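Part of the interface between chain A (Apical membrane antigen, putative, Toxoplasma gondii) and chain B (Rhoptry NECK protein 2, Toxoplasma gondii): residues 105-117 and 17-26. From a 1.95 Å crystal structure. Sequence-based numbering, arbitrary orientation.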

# COMPACT_ATOMS: atom_id res chain seq x y z
N PHE A 105 -15.87 -4.37 18.77
CA PHE A 105 -15.90 -4.18 20.23
C PHE A 105 -16.56 -2.83 20.59
O PHE A 105 -16.53 -1.87 19.82
CB PHE A 105 -14.50 -4.21 20.80
CG PHE A 105 -13.79 -5.57 20.69
CD1 PHE A 105 -14.39 -6.65 20.06
CD2 PHE A 105 -12.48 -5.68 21.12
CE1 PHE A 105 -13.72 -7.93 19.97
CE2 PHE A 105 -11.78 -6.92 20.98
CZ PHE A 105 -12.44 -8.04 20.39
N VAL A 106 -17.02 -2.74 21.84
CA VAL A 106 -17.76 -1.54 22.31
C VAL A 106 -17.29 -1.17 23.71
O VAL A 106 -16.83 -2.02 24.47
CB VAL A 106 -19.30 -1.78 22.32
CG1 VAL A 106 -19.87 -2.02 20.93
CG2 VAL A 106 -19.68 -2.93 23.33
N THR A 107 -17.45 0.10 24.10
CA THR A 107 -17.20 0.48 25.49
C THR A 107 -18.38 -0.09 26.33
O THR A 107 -19.34 -0.56 25.76
CB THR A 107 -17.16 2.04 25.62
OG1 THR A 107 -18.47 2.52 25.31
CG2 THR A 107 -16.17 2.64 24.59
N PRO A 108 -18.34 0.03 27.67
CA PRO A 108 -19.48 -0.38 28.52
C PRO A 108 -20.84 0.26 28.17
O PRO A 108 -21.86 -0.43 28.21
CB PRO A 108 -19.02 0.05 29.92
CG PRO A 108 -17.48 -0.15 29.84
CD PRO A 108 -17.15 0.36 28.47
N SER A 109 -20.85 1.51 27.73
CA SER A 109 -22.07 2.18 27.23
C SER A 109 -22.50 1.83 25.79
O SER A 109 -23.53 2.29 25.31
CB SER A 109 -21.93 3.69 27.37
OG SER A 109 -20.68 4.15 26.86
N GLY A 110 -21.74 0.97 25.11
CA GLY A 110 -22.11 0.57 23.78
C GLY A 110 -21.53 1.39 22.62
O GLY A 110 -21.94 1.20 21.50
N GLN A 111 -20.58 2.28 22.87
CA GLN A 111 -19.98 3.03 21.75
C GLN A 111 -19.01 2.08 20.99
O GLN A 111 -18.10 1.51 21.59
CB GLN A 111 -19.23 4.26 22.28
CG GLN A 111 -18.65 5.19 21.22
CD GLN A 111 -18.10 6.46 21.83
OE1 GLN A 111 -18.04 6.58 23.06
NE2 GLN A 111 -17.72 7.42 21.00
N ARG A 112 -19.18 1.95 19.68
CA ARG A 112 -18.26 1.11 18.86
C ARG A 112 -16.90 1.75 18.67
O ARG A 112 -16.80 2.95 18.44
CB ARG A 112 -18.84 0.92 17.48
CG ARG A 112 -20.05 -0.01 17.34
CD ARG A 112 -20.28 -0.03 15.84
NE ARG A 112 -21.01 -1.20 15.48
CZ ARG A 112 -20.48 -2.28 14.97
NH1 ARG A 112 -19.21 -2.33 14.62
NH2 ARG A 112 -21.28 -3.29 14.74
N ILE A 113 -15.84 0.96 18.81
CA ILE A 113 -14.53 1.39 18.36
C ILE A 113 -14.47 1.43 16.81
O ILE A 113 -13.64 2.16 16.24
CB ILE A 113 -13.42 0.50 18.91
CG1 ILE A 113 -12.06 1.13 18.60
CG2 ILE A 113 -13.59 -0.95 18.37
CD1 ILE A 113 -10.88 0.59 19.49
N SER A 114 -15.30 0.66 16.11
CA SER A 114 -15.05 0.56 14.66
C SER A 114 -16.30 0.16 13.87
O SER A 114 -16.96 -0.79 14.24
CB SER A 114 -13.87 -0.41 14.44
OG SER A 114 -13.66 -0.60 13.07
N PRO A 115 -16.66 0.89 12.82
CA PRO A 115 -15.98 2.08 12.30
C PRO A 115 -16.21 3.29 13.19
O PRO A 115 -17.22 3.40 13.93
CB PRO A 115 -16.65 2.32 10.95
CG PRO A 115 -18.04 1.73 11.05
CD PRO A 115 -17.78 0.47 11.92
N PHE A 116 -15.24 4.18 13.15
CA PHE A 116 -15.24 5.34 13.99
C PHE A 116 -15.23 6.60 13.12
O PHE A 116 -14.47 6.70 12.18
CB PHE A 116 -14.02 5.34 14.88
CG PHE A 116 -14.14 6.29 16.04
CD1 PHE A 116 -14.88 5.91 17.17
CD2 PHE A 116 -13.52 7.55 16.00
CE1 PHE A 116 -15.01 6.76 18.29
CE2 PHE A 116 -13.64 8.45 17.13
CZ PHE A 116 -14.36 8.04 18.27
N PRO A 117 -16.09 7.57 13.45
CA PRO A 117 -16.30 8.70 12.54
C PRO A 117 -15.18 9.75 12.58
O PRO A 117 -14.69 10.14 13.64
CB PRO A 117 -17.67 9.24 12.96
CG PRO A 117 -17.79 8.84 14.46
CD PRO A 117 -17.12 7.48 14.52
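Chain B, residues 17-26: CVTNEILGVT

What shape does chain B bring to the contact? Strands 17-20 and 24-26 pair as an antiparallel hairpin, with Val B18 and Thr B26 bonded in both directions (N to O, 2.9 Å each). Between the strands, residues 21-23 have helical backbone angles, and Asn B20 OD1 accepts from Leu B23 N at 2.9 Å and from Ile B22 N at 2.8 Å.

How does this hairpin lie on chain A? Phe A105 sits by Cys B17, Val B18 and Thr B26, near the open end. Phe A116 lies by Ile B22 and Leu B23 at the turn, while Ile A113 lies between, with CD1 against Val B18, Asn B20 and Thr B26 and its CB near Leu B23. The nearest CA atoms across the contact are those of Thr A107 and Thr B26, 4.4 Å apart.

Which side chains pack together? Leu B23, the most covered residue, brings CD1 to 4.1 Å from Ile A113 CB and 4.0 Å from Phe A116 CE1; its CD2 lies 3.4 Å from Gln A111 CD. Ile A113 CD1 also meets Val B18 CG1 at 3.6 Å, and Phe A105 CB approaches Thr B26 CG2 at 3.4 Å.

Do polar atoms tie the two stretches together? No hydrogen bond crosses between them; Val A106 O instead receives a CA-H...O contact from Thr B26 CA at 3.3 Å. The Phe A105 ring turns its edge to Val B18 N, 3.8 Å from CD2.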

# COMPACT_ATOMS: atom_id res chain seq x y z
N CYS B 17 -10.70 -8.01 24.19
CA CYS B 17 -10.72 -6.56 24.55
C CYS B 17 -9.53 -5.85 23.91
O CYS B 17 -8.45 -6.42 23.81
CB CYS B 17 -10.63 -6.34 26.09
SG CYS B 17 -12.12 -6.96 26.98
N VAL B 18 -9.73 -4.58 23.57
CA VAL B 18 -8.66 -3.75 23.12
C VAL B 18 -8.69 -2.46 23.96
O VAL B 18 -9.74 -2.11 24.43
CB VAL B 18 -9.03 -3.56 21.66
CG1 VAL B 18 -9.29 -2.19 21.21
CG2 VAL B 18 -8.42 -4.64 20.75
N THR B 19 -7.56 -1.82 24.22
CA THR B 19 -7.62 -0.45 24.80
C THR B 19 -7.19 0.62 23.80
O THR B 19 -6.13 0.50 23.17
CB THR B 19 -6.88 -0.29 26.12
OG1 THR B 19 -7.13 1.03 26.67
CG2 THR B 19 -5.34 -0.58 26.04
N ASN B 20 -8.03 1.64 23.69
CA ASN B 20 -7.87 2.73 22.76
C ASN B 20 -7.77 4.04 23.60
O ASN B 20 -8.51 4.23 24.57
CB ASN B 20 -9.09 2.76 21.84
CG ASN B 20 -9.13 4.00 20.97
OD1 ASN B 20 -9.74 5.00 21.38
ND2 ASN B 20 -8.46 3.97 19.80
N GLU B 21 -6.83 4.91 23.23
CA GLU B 21 -6.59 6.13 24.00
C GLU B 21 -7.75 7.11 24.00
O GLU B 21 -7.84 7.92 24.91
CB GLU B 21 -5.29 6.82 23.54
CG GLU B 21 -4.03 6.03 23.85
CD GLU B 21 -2.77 6.78 23.44
OE1 GLU B 21 -2.78 8.04 23.49
OE2 GLU B 21 -1.78 6.10 23.10
N ILE B 22 -8.65 7.05 23.00
CA ILE B 22 -9.85 7.88 23.05
C ILE B 22 -11.01 7.27 23.84
O ILE B 22 -11.70 7.97 24.60
CB ILE B 22 -10.38 8.29 21.70
CG1 ILE B 22 -9.61 9.49 21.15
CG2 ILE B 22 -11.83 8.79 21.87
CD1 ILE B 22 -8.18 9.60 21.60
N LEU B 23 -11.26 5.98 23.64
CA LEU B 23 -12.44 5.37 24.24
C LEU B 23 -12.20 4.64 25.54
O LEU B 23 -13.16 4.25 26.17
CB LEU B 23 -13.05 4.39 23.23
CG LEU B 23 -13.64 5.01 21.94
CD1 LEU B 23 -14.10 3.94 20.97
CD2 LEU B 23 -14.77 5.95 22.24
N GLY B 24 -10.96 4.31 25.84
CA GLY B 24 -10.60 3.39 26.90
C GLY B 24 -10.82 1.97 26.45
O GLY B 24 -10.69 1.63 25.24
N VAL B 25 -11.13 1.12 27.41
CA VAL B 25 -11.24 -0.32 27.14
C VAL B 25 -12.50 -0.61 26.37
O VAL B 25 -13.57 -0.07 26.65
CB VAL B 25 -11.19 -1.15 28.45
CG1 VAL B 25 -11.53 -2.70 28.19
CG2 VAL B 25 -9.83 -0.97 29.10
N THR B 26 -12.41 -1.51 25.40
CA THR B 26 -13.53 -1.79 24.55
C THR B 26 -13.52 -3.35 24.38
O THR B 26 -12.45 -3.96 24.27
CB THR B 26 -13.21 -1.00 23.27
OG1 THR B 26 -14.02 0.16 23.02
CG2 THR B 26 -12.65 -1.72 22.15